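PDB 6A0W: lipase, which probably hydrolyses the ester bonds of triacylglycerols as an alpha/beta-hydrolase-fold class 3 lipase, its substrate affinity being regulated by an N-terminal polypeptide segment. Local coordinates for residues A[55-58]-A[59-63]; A[83-86]-A[87-90]. All blocks are in the same frame, centred on the assembly; numbering follows the deposited sequence.

Contact 1: residues A[55-58]-A[59-63]; sequences YCRS and VVPGT
A tightly wound loop between helices 38-53 and 68-73, kinked by a cis peptide between Val60 and Pro61, folds residues 59-63 back onto Cys56 and Arg57. Two amides grip the carbonyl of Cys56. Val60 N lies 3.0 Å from Cys56 O and meets it nearly end-on, with a C=O...N angle of 162°, whereas Val59 N, at 2.9 Å from Cys56 O, comes from above the carbonyl plane in a more bent bond. One residue further on, a wider turn that takes in the cis proline is closed by Gly62 N, 2.8 Å from Arg57 O. Between these bonds the CA-H of Arg57 points at the carbonyl of Val60, with CA and O 3.3 Å apart.

The side chain of Arg57 curls back along the same turn. Its CG stands opposite the carbonyl carbon (chi1 -50°), and further bends at chi2 and chi3 bring the guanidinium alongside the CD edge of the proline ring. There Pro61 CD sits above the rim of one guanidinium face, 3.5 Å from Arg57 NH2, with Val60 O more distantly above the same face. On the buried side, Val59 CG2 packs against Cys56 CB at 3.9 Å. Beyond the proline, Thr63 OG1 donates to Pro61 O.

Cys56 is disulfide-bonded to Cys295, near the C terminus. Tyr55 hydrogen-bonds His171 and touches Ser172, the probable nucleophile on the elbow after strand 165-171. Val59 packs on Phe93 of strand 90-97, and Val60 on Thr82 and Thr84 of strand 78-85.

Contact 2: residues A[83-86]-A[87-90]; sequences FTSL and LTDT
Ser85 and Thr90 form the last hydrogen-bonded antiparallel pair of a beta hairpin. Ser85 N donates almost straight to Thr90 O at 2.7 Å, and Thr90 N returns a bond of 3.0 Å to Ser85 O. The turn is closed by Asp89 N, which approaches Leu86 O from above the carbonyl plane at 3.1 Å. Opposite Ser85 the returning chain carries two residues, Asp89 and Thr90, a G1 beta bulge in which Asp89 takes the left-handed helical backbone (phi 48°, psi 52°) often left to glycine at this place.

Hydroxyls gather on the face bearing Ser85 and Thr90. The CB-OG bond of Ser85 is swung opposite its backbone N (chi1 162°), which carries OG along the strand toward the turn; a water bridges it to Thr88 OG1, both links being short. Thr88 OG1 also lies 2.7 Å from Thr90 OG1 in a hydrogen bond whose direction is open. With chi1 at -64°, the methyl of Thr84 runs along the strand toward Ser85, CG2 lying 4.0 Å from Thr90 O, while its hydroxyl hydrogen-bonds Asn91 OD1. Asp89 OD1 accepts a hydrogen bond from ND2 of the same asparagine.

Leu86 and Leu87 are exposed at the tip. The hairpin joins edge strand 78-85 to strand 90-97 and lies against helix 137-160, where Ser142 bonds Thr88 and touches Thr90, Gln145 meets Ser85, and Asp149 and Tyr150 meet Phe83.

In the fold
Following the chain from the N terminus, helix 38-53 leads into contact 1, a compact loop that closes before helix 68-73. Strand 78-85 then runs along the edge of the central sheet, and contact 2 reverses it into strand 90-97. The two local closures are therefore in series, neither nested nor crossed, with centres about 13 Å apart. They nevertheless meet: Val60 CG1 of contact 1 packs 3.7 Å from Thr84 OG1 of contact 2. Together they join the loop beside the probable nucleophile elbow, and its disulfide to the C-terminal end, to the outer hairpin that rests on helix 137-160.

Contact 1: residues A[55-58]-A[59-63]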
loop_
_atom_site.group_PDB
_atom_site.type_symbol
_atom_site.label_atom_id
_atom_site.label_comp_id
_atom_site.label_asym_id
_atom_site.label_seq_id
_atom_site.Cartn_x
_atom_site.Cartn_y
_atom_site.Cartn_z
ATOM N N TYR A 55 1.020 2.606 -12.430
ATOM C CA TYR A 55 2.301 2.833 -13.084
ATOM C C TYR A 55 2.165 2.858 -14.581
ATOM O O TYR A 55 3.163 3.041 -15.272
ATOM C CB TYR A 55 3.314 1.785 -12.667
ATOM C CG TYR A 55 3.665 1.800 -11.219
ATOM C CD1 TYR A 55 4.673 2.637 -10.738
ATOM C CD2 TYR A 55 3.055 0.942 -10.320
ATOM C CE1 TYR A 55 5.013 2.680 -9.398
ATOM C CE2 TYR A 55 3.461 0.915 -8.977
ATOM C CZ TYR A 55 4.418 1.791 -8.522
ATOM O OH TYR A 55 4.735 1.837 -7.191
ATOM N N CYS A 56 0.970 2.593 -15.098
ATOM C CA CYS A 56 0.734 2.690 -16.521
ATOM C C CYS A 56 0.502 4.159 -16.963
ATOM O O CYS A 56 -0.469 4.793 -16.554
ATOM C CB CYS A 56 -0.477 1.831 -16.898
ATOM S SG CYS A 56 -0.386 0.085 -16.427
ATOM N N ARG A 57 1.302 4.638 -17.916
ATOM C CA ARG A 57 1.179 6.006 -18.393
ATOM C C ARG A 57 -0.141 6.195 -19.124
ATOM O O ARG A 57 -0.651 7.307 -19.187
ATOM C CB ARG A 57 2.319 6.406 -19.333
ATOM C CG ARG A 57 3.747 6.143 -18.874
ATOM C CD ARG A 57 4.248 7.061 -17.780
ATOM N NE ARG A 57 4.166 8.494 -18.055
ATOM C CZ ARG A 57 4.284 9.421 -17.102
ATOM N NH1 ARG A 57 4.539 9.062 -15.841
ATOM N NH2 ARG A 57 4.106 10.711 -17.383
ATOM N N SER A 58 -0.642 5.144 -19.762
ATOM C CA SER A 58 -1.971 5.213 -20.369
ATOM C C SER A 58 -3.062 5.542 -19.340
ATOM O O SER A 58 -4.096 6.086 -19.707
ATOM C CB SER A 58 -2.332 3.909 -21.072
ATOM O OG SER A 58 -2.275 2.814 -20.165
ATOM N N VAL A 59 -2.867 5.146 -18.080
ATOM C CA VAL A 59 -3.851 5.435 -17.029
ATOM C C VAL A 59 -3.600 6.823 -16.458
ATOM O O VAL A 59 -4.495 7.664 -16.449
ATOM C CB VAL A 59 -3.788 4.405 -15.891
ATOM C CG1 VAL A 59 -4.759 4.790 -14.789
ATOM C CG2 VAL A 59 -4.140 3.011 -16.416
ATOM N N VAL A 60 -2.378 7.067 -15.988
ATOM C CA VAL A 60 -1.991 8.385 -15.553
ATOM C C VAL A 60 -0.687 8.694 -16.222
ATOM O O VAL A 60 0.279 7.982 -15.969
ATOM C CB VAL A 60 -1.772 8.483 -14.035
ATOM C CG1 VAL A 60 -1.638 9.938 -13.611
ATOM C CG2 VAL A 60 -2.917 7.856 -13.291
ATOM N N PRO A 61 -0.650 9.728 -17.067
ATOM C CA PRO A 61 -1.738 10.725 -17.212
ATOM C C PRO A 61 -2.641 10.505 -18.442
ATOM O O PRO A 61 -3.501 11.326 -18.728
ATOM C CB PRO A 61 -0.978 12.052 -17.337
ATOM C CG PRO A 61 0.324 11.672 -17.965
ATOM C CD PRO A 61 0.657 10.276 -17.483
ATOM N N GLY A 62 -2.536 9.351 -19.090
ATOM C CA GLY A 62 -3.306 9.094 -20.301
ATOM C C GLY A 62 -4.812 9.139 -20.099
ATOM O O GLY A 62 -5.582 9.327 -21.056
ATOM N N THR A 63 -5.253 8.832 -18.887
ATOM C CA THR A 63 -6.667 8.899 -18.546
ATOM C C THR A 63 -7.508 7.954 -19.349
ATOM O O THR A 63 -8.667 8.242 -19.644
ATOM C CB THR A 63 -7.241 10.315 -18.741
ATOM O OG1 THR A 63 -6.362 11.259 -18.113
ATOM C CG2 THR A 63 -8.604 10.432 -18.071
#

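Contact 2: residues A[83-86]-A[87-90]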
loop_
_atom_site.group_PDB
_atom_site.type_symbol
_atom_site.label_atom_id
_atom_site.label_comp_id
_atom_site.label_asym_id
_atom_site.label_seq_id
_atom_site.Cartn_x
_atom_site.Cartn_y
_atom_site.Cartn_z
ATOM N N PHE A 83 -4.637 12.356 -11.239
ATOM C CA PHE A 83 -3.908 13.491 -10.664
ATOM C C PHE A 83 -2.413 13.175 -10.460
ATOM O O PHE A 83 -2.008 12.022 -10.329
ATOM C CB PHE A 83 -4.514 13.917 -9.327
ATOM C CG PHE A 83 -4.721 12.790 -8.365
ATOM C CD1 PHE A 83 -5.883 12.035 -8.404
ATOM C CD2 PHE A 83 -3.746 12.467 -7.444
ATOM C CE1 PHE A 83 -6.061 10.963 -7.542
ATOM C CE2 PHE A 83 -3.928 11.412 -6.566
ATOM C CZ PHE A 83 -5.087 10.668 -6.617
ATOM N N THR A 84 -1.599 14.214 -10.400
ATOM C CA THR A 84 -0.175 14.069 -10.330
ATOM C C THR A 84 0.343 15.233 -9.529
ATOM O O THR A 84 -0.119 16.342 -9.720
ATOM C CB THR A 84 0.445 14.138 -11.737
ATOM O OG1 THR A 84 -0.016 13.030 -12.514
ATOM C CG2 THR A 84 1.985 14.055 -11.664
ATOM N N SER A 85 1.216 14.980 -8.566
ATOM C CA SER A 85 2.007 16.018 -7.941
ATOM C C SER A 85 3.478 15.824 -8.337
ATOM O O SER A 85 4.101 14.823 -7.995
ATOM C CB SER A 85 1.840 15.991 -6.416
ATOM O OG SER A 85 2.886 16.696 -5.714
ATOM N N LEU A 86 4.045 16.812 -9.027
ATOM C CA LEU A 86 5.360 16.684 -9.639
ATOM C C LEU A 86 6.442 16.539 -8.629
ATOM O O LEU A 86 7.468 15.882 -8.886
ATOM C CB LEU A 86 5.705 17.927 -10.469
ATOM C CG LEU A 86 5.237 18.007 -11.913
ATOM C CD1 LEU A 86 5.868 19.260 -12.528
ATOM C CD2 LEU A 86 5.644 16.733 -12.651
ATOM N N LEU A 87 6.376 17.365 -7.601
ATOM C CA LEU A 87 7.492 17.445 -6.637
ATOM C C LEU A 87 8.056 16.101 -6.150
ATOM O O LEU A 87 9.233 16.035 -5.780
ATOM C CB LEU A 87 7.059 18.233 -5.429
ATOM C CG LEU A 87 7.302 19.720 -5.354
ATOM C CD1 LEU A 87 6.773 20.175 -3.995
ATOM C CD2 LEU A 87 8.786 20.020 -5.511
ATOM N N THR A 88 7.176 15.110 -5.939
ATOM C CA THR A 88 7.595 13.749 -5.506
ATOM C C THR A 88 7.133 12.684 -6.495
ATOM O O THR A 88 7.214 11.467 -6.236
ATOM C CB THR A 88 6.998 13.383 -4.113
ATOM O OG1 THR A 88 5.572 13.538 -4.133
ATOM C CG2 THR A 88 7.614 14.237 -3.004
ATOM N N ASP A 89 6.667 13.128 -7.657
ATOM C CA ASP A 89 6.071 12.206 -8.636
ATOM C C ASP A 89 5.045 11.263 -7.987
ATOM O O ASP A 89 5.028 10.049 -8.242
ATOM C CB ASP A 89 7.148 11.410 -9.375
ATOM C CG ASP A 89 6.650 10.832 -10.712
ATOM O OD1 ASP A 89 5.650 11.340 -11.280
ATOM O OD2 ASP A 89 7.215 9.794 -11.150
ATOM N N THR A 90 4.104 11.873 -7.265
ATOM C CA THR A 90 2.981 11.161 -6.685
ATOM C C THR A 90 1.811 11.285 -7.633
ATOM O O THR A 90 1.469 12.366 -8.074
ATOM C CB THR A 90 2.647 11.710 -5.287
ATOM O OG1 THR A 90 3.792 11.576 -4.430
ATOM C CG2 THR A 90 1.458 10.984 -4.688
HETATM O O HOH W 1 4.593 15.861 -4.044
#